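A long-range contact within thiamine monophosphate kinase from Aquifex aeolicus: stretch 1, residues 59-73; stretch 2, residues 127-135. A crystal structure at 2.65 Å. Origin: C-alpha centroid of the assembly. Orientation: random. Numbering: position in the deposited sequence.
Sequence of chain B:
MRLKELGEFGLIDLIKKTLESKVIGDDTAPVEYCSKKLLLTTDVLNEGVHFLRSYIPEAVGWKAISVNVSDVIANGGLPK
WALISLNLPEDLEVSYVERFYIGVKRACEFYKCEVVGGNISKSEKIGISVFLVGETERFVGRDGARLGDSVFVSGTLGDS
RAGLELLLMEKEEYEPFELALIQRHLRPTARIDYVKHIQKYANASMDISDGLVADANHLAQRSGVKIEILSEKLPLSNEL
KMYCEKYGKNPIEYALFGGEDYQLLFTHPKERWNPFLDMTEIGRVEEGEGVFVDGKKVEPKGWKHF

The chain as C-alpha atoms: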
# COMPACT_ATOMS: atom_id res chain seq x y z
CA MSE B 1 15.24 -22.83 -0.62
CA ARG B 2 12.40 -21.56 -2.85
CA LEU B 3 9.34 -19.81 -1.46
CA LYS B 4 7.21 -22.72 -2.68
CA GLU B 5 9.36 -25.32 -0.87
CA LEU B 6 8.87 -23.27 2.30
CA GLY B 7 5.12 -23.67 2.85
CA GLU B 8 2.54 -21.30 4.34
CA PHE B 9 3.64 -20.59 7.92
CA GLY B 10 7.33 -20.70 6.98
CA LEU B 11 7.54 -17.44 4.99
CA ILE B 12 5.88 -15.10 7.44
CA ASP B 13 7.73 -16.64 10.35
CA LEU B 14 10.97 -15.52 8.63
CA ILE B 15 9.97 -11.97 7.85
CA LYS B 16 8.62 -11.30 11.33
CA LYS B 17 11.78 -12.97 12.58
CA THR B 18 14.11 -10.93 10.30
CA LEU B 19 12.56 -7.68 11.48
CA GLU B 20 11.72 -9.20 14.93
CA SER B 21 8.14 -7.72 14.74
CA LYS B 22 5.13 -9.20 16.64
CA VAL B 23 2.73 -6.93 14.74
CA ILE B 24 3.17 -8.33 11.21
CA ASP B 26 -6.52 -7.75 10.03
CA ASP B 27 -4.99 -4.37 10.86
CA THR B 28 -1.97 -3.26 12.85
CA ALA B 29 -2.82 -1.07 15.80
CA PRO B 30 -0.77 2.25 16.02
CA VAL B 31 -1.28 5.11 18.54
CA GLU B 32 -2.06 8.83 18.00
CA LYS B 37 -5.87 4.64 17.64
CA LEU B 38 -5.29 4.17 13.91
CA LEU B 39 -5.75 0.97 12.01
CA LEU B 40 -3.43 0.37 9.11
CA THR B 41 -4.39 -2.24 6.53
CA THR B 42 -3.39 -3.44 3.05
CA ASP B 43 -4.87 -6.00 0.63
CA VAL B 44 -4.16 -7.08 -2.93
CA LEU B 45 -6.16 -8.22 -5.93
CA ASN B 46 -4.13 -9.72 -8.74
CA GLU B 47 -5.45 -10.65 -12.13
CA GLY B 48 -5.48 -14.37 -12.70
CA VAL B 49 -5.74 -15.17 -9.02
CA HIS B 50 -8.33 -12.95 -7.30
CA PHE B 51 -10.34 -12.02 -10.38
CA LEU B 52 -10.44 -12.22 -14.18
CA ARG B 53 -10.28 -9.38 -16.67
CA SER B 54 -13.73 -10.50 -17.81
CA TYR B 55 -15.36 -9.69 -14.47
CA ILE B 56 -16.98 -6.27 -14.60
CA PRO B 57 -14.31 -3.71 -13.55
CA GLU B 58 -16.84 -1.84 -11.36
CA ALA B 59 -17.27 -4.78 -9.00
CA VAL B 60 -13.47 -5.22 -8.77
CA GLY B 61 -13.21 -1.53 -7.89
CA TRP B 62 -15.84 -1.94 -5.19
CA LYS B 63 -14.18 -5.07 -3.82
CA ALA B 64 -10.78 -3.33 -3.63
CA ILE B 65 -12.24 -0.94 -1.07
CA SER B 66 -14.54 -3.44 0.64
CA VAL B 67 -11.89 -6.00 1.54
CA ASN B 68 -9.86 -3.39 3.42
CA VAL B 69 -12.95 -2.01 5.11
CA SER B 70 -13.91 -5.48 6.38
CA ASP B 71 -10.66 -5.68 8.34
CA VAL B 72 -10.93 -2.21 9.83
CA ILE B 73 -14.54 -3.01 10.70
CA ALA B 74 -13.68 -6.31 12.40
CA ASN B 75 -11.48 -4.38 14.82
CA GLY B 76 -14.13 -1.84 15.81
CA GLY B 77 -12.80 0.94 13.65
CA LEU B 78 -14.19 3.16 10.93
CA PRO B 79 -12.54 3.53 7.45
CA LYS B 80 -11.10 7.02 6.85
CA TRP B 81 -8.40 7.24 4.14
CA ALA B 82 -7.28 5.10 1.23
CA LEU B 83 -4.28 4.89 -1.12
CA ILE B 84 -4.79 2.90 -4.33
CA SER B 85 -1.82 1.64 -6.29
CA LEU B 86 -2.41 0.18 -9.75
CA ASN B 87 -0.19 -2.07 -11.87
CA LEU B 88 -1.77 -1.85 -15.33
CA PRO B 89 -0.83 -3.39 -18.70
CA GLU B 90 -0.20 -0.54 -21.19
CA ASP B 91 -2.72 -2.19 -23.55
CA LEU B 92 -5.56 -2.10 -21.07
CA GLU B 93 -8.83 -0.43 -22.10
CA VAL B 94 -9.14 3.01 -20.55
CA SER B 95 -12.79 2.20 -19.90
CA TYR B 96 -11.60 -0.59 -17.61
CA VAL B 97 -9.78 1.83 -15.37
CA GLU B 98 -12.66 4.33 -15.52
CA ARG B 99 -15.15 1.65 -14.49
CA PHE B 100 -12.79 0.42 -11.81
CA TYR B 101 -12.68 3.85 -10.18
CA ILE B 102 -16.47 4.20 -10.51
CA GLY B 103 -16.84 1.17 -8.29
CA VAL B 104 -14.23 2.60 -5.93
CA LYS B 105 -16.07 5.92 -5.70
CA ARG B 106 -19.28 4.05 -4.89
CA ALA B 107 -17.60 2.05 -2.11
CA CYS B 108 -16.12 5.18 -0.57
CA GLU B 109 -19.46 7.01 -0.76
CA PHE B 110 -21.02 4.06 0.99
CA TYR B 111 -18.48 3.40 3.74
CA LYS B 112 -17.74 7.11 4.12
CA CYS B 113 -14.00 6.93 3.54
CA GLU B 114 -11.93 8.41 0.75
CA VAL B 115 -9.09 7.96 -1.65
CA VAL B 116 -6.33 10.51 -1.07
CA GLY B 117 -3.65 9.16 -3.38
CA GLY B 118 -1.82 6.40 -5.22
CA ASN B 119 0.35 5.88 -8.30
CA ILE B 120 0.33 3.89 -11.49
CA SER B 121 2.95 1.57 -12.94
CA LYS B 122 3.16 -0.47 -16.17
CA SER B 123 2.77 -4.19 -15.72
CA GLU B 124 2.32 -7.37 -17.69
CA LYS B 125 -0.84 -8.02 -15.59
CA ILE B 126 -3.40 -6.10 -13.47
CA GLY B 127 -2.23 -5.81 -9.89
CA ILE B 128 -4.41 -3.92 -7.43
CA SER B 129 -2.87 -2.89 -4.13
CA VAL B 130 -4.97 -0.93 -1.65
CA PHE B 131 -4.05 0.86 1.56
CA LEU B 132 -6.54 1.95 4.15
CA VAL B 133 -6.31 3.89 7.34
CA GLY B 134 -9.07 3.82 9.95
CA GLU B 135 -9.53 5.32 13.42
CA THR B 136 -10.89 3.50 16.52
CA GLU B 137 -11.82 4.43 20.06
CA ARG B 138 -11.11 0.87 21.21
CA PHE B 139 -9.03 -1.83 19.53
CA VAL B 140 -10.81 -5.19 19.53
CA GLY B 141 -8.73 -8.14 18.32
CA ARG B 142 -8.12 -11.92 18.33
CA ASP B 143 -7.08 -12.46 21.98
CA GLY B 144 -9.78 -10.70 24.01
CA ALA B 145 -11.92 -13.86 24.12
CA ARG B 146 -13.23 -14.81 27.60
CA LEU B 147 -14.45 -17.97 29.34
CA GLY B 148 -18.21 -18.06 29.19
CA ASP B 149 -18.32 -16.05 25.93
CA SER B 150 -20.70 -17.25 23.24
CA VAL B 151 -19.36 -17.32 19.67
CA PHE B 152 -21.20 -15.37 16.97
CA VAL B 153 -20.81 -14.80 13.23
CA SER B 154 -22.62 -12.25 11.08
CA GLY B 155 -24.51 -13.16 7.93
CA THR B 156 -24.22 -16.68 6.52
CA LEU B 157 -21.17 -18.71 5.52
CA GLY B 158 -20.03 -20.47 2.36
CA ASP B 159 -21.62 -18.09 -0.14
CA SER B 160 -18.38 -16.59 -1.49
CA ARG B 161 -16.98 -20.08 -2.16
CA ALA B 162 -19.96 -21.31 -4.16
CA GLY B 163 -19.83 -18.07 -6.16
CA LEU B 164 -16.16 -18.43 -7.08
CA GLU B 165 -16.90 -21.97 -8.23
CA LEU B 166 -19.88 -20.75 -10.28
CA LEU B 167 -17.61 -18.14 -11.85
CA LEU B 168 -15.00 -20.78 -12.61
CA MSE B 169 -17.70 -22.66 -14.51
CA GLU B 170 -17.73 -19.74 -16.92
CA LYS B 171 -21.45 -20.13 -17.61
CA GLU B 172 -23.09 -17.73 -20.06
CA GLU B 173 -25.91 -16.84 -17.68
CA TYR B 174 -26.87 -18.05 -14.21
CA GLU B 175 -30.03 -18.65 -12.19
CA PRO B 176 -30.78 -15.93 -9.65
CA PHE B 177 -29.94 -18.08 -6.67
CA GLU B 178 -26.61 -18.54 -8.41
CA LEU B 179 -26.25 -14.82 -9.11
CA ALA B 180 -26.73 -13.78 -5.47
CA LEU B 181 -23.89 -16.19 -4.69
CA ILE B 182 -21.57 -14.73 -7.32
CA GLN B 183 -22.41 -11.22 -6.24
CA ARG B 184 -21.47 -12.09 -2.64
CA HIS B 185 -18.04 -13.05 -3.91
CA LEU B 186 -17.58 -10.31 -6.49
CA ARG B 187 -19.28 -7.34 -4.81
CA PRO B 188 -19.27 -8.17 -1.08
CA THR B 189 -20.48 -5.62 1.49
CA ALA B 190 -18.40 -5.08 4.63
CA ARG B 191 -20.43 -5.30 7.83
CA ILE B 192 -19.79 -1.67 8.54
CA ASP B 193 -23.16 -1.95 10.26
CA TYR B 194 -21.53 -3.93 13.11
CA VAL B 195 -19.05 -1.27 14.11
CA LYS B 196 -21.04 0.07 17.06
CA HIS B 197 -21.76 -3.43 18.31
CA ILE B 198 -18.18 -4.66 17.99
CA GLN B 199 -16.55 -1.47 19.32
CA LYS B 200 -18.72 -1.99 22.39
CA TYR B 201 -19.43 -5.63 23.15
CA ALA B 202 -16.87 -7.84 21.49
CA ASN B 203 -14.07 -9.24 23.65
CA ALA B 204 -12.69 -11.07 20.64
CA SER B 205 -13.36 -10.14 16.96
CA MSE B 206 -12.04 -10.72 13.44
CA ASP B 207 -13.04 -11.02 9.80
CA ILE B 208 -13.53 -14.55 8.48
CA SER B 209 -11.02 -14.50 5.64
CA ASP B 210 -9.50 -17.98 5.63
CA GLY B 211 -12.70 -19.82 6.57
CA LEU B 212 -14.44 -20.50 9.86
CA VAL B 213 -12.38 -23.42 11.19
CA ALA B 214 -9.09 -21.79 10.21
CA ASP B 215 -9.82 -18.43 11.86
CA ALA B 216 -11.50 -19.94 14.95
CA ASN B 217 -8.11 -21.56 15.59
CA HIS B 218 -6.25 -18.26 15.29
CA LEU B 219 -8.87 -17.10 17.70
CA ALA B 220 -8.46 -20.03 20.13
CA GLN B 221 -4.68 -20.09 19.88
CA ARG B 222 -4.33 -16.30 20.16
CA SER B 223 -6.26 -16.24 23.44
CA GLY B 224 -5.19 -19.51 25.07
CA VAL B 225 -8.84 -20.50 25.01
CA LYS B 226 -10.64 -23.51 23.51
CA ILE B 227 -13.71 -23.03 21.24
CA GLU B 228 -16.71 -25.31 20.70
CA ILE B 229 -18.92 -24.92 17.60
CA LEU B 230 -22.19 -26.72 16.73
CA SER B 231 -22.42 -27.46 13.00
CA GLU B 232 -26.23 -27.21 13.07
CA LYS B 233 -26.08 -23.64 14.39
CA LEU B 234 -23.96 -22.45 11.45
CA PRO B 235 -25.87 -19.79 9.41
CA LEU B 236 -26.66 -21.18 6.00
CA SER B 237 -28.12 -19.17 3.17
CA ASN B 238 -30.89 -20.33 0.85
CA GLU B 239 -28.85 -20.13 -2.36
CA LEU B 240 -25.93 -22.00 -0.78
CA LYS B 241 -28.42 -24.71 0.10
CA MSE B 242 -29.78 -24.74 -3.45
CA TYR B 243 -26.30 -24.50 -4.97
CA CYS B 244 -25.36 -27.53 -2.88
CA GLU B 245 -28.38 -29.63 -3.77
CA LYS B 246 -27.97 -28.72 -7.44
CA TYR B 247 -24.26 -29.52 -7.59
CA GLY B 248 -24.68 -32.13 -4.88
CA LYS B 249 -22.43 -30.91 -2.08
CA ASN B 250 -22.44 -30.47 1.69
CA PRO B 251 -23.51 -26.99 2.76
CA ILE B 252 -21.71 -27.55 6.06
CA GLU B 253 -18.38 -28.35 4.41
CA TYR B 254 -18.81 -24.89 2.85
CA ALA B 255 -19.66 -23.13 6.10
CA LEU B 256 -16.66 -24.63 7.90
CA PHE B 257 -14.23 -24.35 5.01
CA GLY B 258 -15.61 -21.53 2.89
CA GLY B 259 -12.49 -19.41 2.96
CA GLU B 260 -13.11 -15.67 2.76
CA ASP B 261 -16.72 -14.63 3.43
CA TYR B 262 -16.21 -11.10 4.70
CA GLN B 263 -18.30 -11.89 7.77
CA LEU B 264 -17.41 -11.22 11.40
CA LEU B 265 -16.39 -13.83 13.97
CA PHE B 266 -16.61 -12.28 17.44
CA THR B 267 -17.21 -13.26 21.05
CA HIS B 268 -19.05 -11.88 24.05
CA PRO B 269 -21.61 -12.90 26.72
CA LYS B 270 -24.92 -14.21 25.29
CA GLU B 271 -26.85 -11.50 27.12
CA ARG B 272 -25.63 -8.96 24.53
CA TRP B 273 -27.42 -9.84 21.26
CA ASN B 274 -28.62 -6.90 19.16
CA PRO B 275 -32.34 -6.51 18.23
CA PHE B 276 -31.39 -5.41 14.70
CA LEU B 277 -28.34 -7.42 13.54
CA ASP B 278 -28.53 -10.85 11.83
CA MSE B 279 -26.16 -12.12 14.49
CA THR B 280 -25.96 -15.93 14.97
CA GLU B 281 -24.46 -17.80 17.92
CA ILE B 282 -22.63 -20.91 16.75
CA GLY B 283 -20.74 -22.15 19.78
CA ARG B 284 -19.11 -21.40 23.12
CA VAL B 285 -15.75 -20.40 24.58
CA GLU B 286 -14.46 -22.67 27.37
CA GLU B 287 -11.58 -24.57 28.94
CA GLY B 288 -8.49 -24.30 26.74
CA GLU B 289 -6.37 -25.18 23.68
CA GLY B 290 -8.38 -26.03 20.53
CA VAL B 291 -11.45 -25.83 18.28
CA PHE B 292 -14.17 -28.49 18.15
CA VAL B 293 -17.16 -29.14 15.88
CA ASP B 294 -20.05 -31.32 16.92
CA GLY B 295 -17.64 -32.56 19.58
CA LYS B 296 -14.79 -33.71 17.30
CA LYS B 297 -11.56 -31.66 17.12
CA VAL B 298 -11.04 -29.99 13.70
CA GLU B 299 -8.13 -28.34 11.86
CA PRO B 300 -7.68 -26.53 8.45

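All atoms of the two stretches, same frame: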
# COMPACT_ATOMS: atom_id res chain seq x y z
N ALA B 59 -17.16 -3.93 -10.17
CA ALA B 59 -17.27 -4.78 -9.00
C ALA B 59 -15.88 -4.97 -8.39
O ALA B 59 -15.75 -5.05 -7.17
CB ALA B 59 -17.89 -6.12 -9.39
N VAL B 60 -14.84 -5.05 -9.24
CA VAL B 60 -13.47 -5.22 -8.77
C VAL B 60 -13.05 -3.95 -8.02
O VAL B 60 -12.36 -4.01 -7.01
CB VAL B 60 -12.46 -5.48 -9.95
CG1 VAL B 60 -11.03 -5.56 -9.42
CG2 VAL B 60 -12.80 -6.79 -10.65
N GLY B 61 -13.50 -2.80 -8.52
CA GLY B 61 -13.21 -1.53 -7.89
C GLY B 61 -13.88 -1.43 -6.54
O GLY B 61 -13.33 -0.89 -5.60
N TRP B 62 -15.10 -1.96 -6.44
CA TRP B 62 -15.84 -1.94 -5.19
C TRP B 62 -15.14 -2.89 -4.21
O TRP B 62 -14.85 -2.53 -3.08
CB TRP B 62 -17.30 -2.36 -5.43
CG TRP B 62 -18.13 -2.56 -4.18
CD1 TRP B 62 -18.12 -3.66 -3.36
CD2 TRP B 62 -19.03 -1.62 -3.58
NE1 TRP B 62 -18.95 -3.45 -2.28
CE2 TRP B 62 -19.52 -2.21 -2.39
CE3 TRP B 62 -19.46 -0.33 -3.92
CZ2 TRP B 62 -20.42 -1.56 -1.54
CZ3 TRP B 62 -20.36 0.31 -3.08
CH2 TRP B 62 -20.83 -0.31 -1.89
N LYS B 63 -14.85 -4.10 -4.66
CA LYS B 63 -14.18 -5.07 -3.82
C LYS B 63 -12.85 -4.55 -3.26
O LYS B 63 -12.54 -4.77 -2.10
CB LYS B 63 -13.96 -6.36 -4.60
CG LYS B 63 -13.59 -7.55 -3.76
CD LYS B 63 -13.88 -8.83 -4.50
CE LYS B 63 -13.49 -10.04 -3.68
NZ LYS B 63 -13.77 -11.31 -4.39
N ALA B 64 -12.07 -3.84 -4.08
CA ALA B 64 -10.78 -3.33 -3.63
C ALA B 64 -10.92 -2.52 -2.35
O ALA B 64 -10.07 -2.61 -1.46
CB ALA B 64 -10.15 -2.48 -4.72
N ILE B 65 -11.98 -1.73 -2.25
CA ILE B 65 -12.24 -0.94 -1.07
C ILE B 65 -12.90 -1.77 0.04
O ILE B 65 -12.55 -1.65 1.21
CB ILE B 65 -13.13 0.27 -1.41
CG1 ILE B 65 -12.36 1.24 -2.30
CG2 ILE B 65 -13.65 0.94 -0.14
CD1 ILE B 65 -11.14 1.85 -1.66
N SER B 66 -13.84 -2.62 -0.33
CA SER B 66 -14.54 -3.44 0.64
C SER B 66 -13.69 -4.43 1.42
O SER B 66 -13.95 -4.65 2.60
CB SER B 66 -15.70 -4.19 -0.03
OG SER B 66 -16.81 -3.33 -0.21
N VAL B 67 -12.69 -5.04 0.80
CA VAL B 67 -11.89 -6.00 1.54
C VAL B 67 -11.16 -5.28 2.68
O VAL B 67 -11.14 -5.75 3.81
CB VAL B 67 -10.86 -6.71 0.64
CG1 VAL B 67 -10.01 -7.66 1.46
CG2 VAL B 67 -11.59 -7.49 -0.44
N ASN B 68 -10.57 -4.13 2.38
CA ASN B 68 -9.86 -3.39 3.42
C ASN B 68 -10.76 -2.89 4.52
O ASN B 68 -10.36 -2.84 5.68
CB ASN B 68 -9.09 -2.22 2.83
CG ASN B 68 -7.77 -2.63 2.29
OD1 ASN B 68 -7.13 -3.52 2.84
ND2 ASN B 68 -7.34 -2.00 1.21
N VAL B 69 -11.98 -2.51 4.15
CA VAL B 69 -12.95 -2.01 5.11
C VAL B 69 -13.39 -3.12 6.08
O VAL B 69 -13.60 -2.86 7.26
CB VAL B 69 -14.19 -1.42 4.38
CG1 VAL B 69 -15.24 -1.00 5.39
CG2 VAL B 69 -13.79 -0.23 3.53
N SER B 70 -13.50 -4.34 5.58
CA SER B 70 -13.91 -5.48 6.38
C SER B 70 -12.95 -5.83 7.50
O SER B 70 -13.33 -6.48 8.47
CB SER B 70 -14.14 -6.70 5.50
OG SER B 70 -15.35 -6.57 4.79
N ASP B 71 -11.69 -5.43 7.34
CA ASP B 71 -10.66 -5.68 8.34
C ASP B 71 -10.69 -4.59 9.39
O ASP B 71 -10.55 -4.88 10.59
CB ASP B 71 -9.29 -5.69 7.68
CG ASP B 71 -9.12 -6.84 6.74
OD1 ASP B 71 -9.36 -7.99 7.18
OD2 ASP B 71 -8.76 -6.60 5.57
N VAL B 72 -10.84 -3.35 8.94
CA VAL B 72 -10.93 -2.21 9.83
C VAL B 72 -12.18 -2.39 10.68
O VAL B 72 -12.18 -2.15 11.88
CB VAL B 72 -11.09 -0.88 9.06
CG1 VAL B 72 -11.33 0.27 10.03
CG2 VAL B 72 -9.86 -0.60 8.20
N ILE B 73 -13.26 -2.81 10.03
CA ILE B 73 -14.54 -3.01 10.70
C ILE B 73 -14.49 -4.09 11.77
O ILE B 73 -15.03 -3.92 12.86
CB ILE B 73 -15.65 -3.31 9.61
CG1 ILE B 73 -16.62 -2.14 9.59
CG2 ILE B 73 -16.37 -4.63 9.85
CD1 ILE B 73 -15.92 -0.81 9.53
N GLY B 127 -2.51 -5.59 -11.29
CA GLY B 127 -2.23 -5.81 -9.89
C GLY B 127 -2.85 -4.65 -9.14
O GLY B 127 -2.53 -3.50 -9.42
N ILE B 128 -3.76 -4.95 -8.21
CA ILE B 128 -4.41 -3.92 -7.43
C ILE B 128 -3.93 -4.02 -6.00
O ILE B 128 -4.05 -5.07 -5.37
CB ILE B 128 -5.95 -4.04 -7.48
CG1 ILE B 128 -6.42 -4.07 -8.93
CG2 ILE B 128 -6.58 -2.86 -6.79
CD1 ILE B 128 -7.91 -4.19 -9.09
N SER B 129 -3.39 -2.93 -5.48
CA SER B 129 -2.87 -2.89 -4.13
C SER B 129 -3.49 -1.70 -3.42
O SER B 129 -3.26 -0.55 -3.79
CB SER B 129 -1.34 -2.78 -4.16
OG SER B 129 -0.78 -2.79 -2.87
N VAL B 130 -4.28 -1.97 -2.38
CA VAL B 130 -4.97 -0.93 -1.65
C VAL B 130 -4.46 -0.74 -0.22
O VAL B 130 -4.06 -1.70 0.45
CB VAL B 130 -6.48 -1.23 -1.58
CG1 VAL B 130 -7.27 -0.03 -2.04
CG2 VAL B 130 -6.79 -2.45 -2.42
N PHE B 131 -4.50 0.50 0.23
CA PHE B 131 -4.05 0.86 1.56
C PHE B 131 -5.16 1.63 2.22
O PHE B 131 -5.71 2.56 1.64
CB PHE B 131 -2.79 1.72 1.45
CG PHE B 131 -2.32 2.33 2.75
CD1 PHE B 131 -1.92 1.52 3.83
CD2 PHE B 131 -2.18 3.72 2.87
CE1 PHE B 131 -1.39 2.09 4.99
CE2 PHE B 131 -1.65 4.29 4.02
CZ PHE B 131 -1.25 3.48 5.09
N LEU B 132 -5.47 1.27 3.45
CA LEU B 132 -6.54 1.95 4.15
C LEU B 132 -6.21 2.25 5.58
O LEU B 132 -5.70 1.41 6.32
CB LEU B 132 -7.80 1.11 4.09
CG LEU B 132 -9.02 1.68 4.79
CD1 LEU B 132 -9.48 2.93 4.10
CD2 LEU B 132 -10.11 0.64 4.77
N VAL B 133 -6.53 3.48 5.98
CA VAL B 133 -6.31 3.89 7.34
C VAL B 133 -7.65 4.15 8.00
O VAL B 133 -8.52 4.79 7.40
CB VAL B 133 -5.50 5.17 7.41
CG1 VAL B 133 -5.26 5.53 8.86
CG2 VAL B 133 -4.19 4.98 6.67
N GLY B 134 -7.82 3.64 9.22
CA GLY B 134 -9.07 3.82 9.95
C GLY B 134 -8.86 4.09 11.43
O GLY B 134 -8.00 3.48 12.06
N GLU B 135 -9.65 4.99 12.00
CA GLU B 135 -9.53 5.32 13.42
C GLU B 135 -10.41 4.40 14.28
O GLU B 135 -11.33 3.76 13.78
CB GLU B 135 -9.90 6.79 13.64
CG GLU B 135 -11.12 7.20 12.85
CD GLU B 135 -11.62 8.60 13.20
OE1 GLU B 135 -10.79 9.54 13.27
OE2 GLU B 135 -12.87 8.76 13.38

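Residues 59-73 form a helix that lies across the strand of residues 127-135, with the two axes 8.5 Å apart at closest approach and their N-to-C directions 39° apart. Because both run broadly the same way, successive helical turns meet successive inward-facing strand residues: the CA atoms of Ala64 and Val130 are 6.6 Å apart, those of Asn68 and Leu132 6.3 Å, and those of Val72 and Gly134 6.3 Å. A four-residue step on the helix thus matches a two-residue step on the strand, and the contact buries 457 Å² in all, both sides summed.

Along the strand, side chains alternate. Ile128 is the first to point toward the helix. Its chi1 m, chi2 t conformation extends CD1 to within 3.4 Å of CG1 of Val60, while its CG2 lies 4.1 Å from CB of Ala64. Ser129 points away, and its hydroxyl is hydrogen-bonded elsewhere in the structure.

Val130 turns back toward the helix and packs closely against it. Its CG2 approaches CB of Ala64 at 4.1 Å and lies still nearer the backbone, 3.4 Å from O of Ala64. CG1 of Val130 meets CD1 of Ile65 at 4.3 Å; the CA-to-CB bond of that isoleucine points sideways, but the end of its side chain comes nearer the strand. The polar link also falls at this residue: ND2 of Asn68 donates a weak hydrogen bond to O of Val130, at 3.4 Å and an angle of 149°. The same ND2 is only 3.0 Å from CB of Val130, a tight approach, and its modelled position is less certain than most. OD1 of Asn68 is satisfied elsewhere in the structure.

Phe131 points away, leaving the next inward position to Leu132, which has the largest area covered by the opposing stretch. With chi1 t and chi2 p, it places CD2 among three helix residues: 3.6 Å from CB of Asn68, 4.0 Å from CG2 of Val69 and 3.7 Å from CG2 of Val72. One methyl group therefore spans a full helical turn, touching the aliphatic base of the asparagine as well as the two valines.

Val133 again points away. At Gly134 the absence of a side chain is what makes room for Val72, whose CG1 lies 4.2 Å from CA of Gly134; an ideally placed CB would fall 2.7 Å from that methyl and clash. Glu135 points away from the helix, and the packing ends before it.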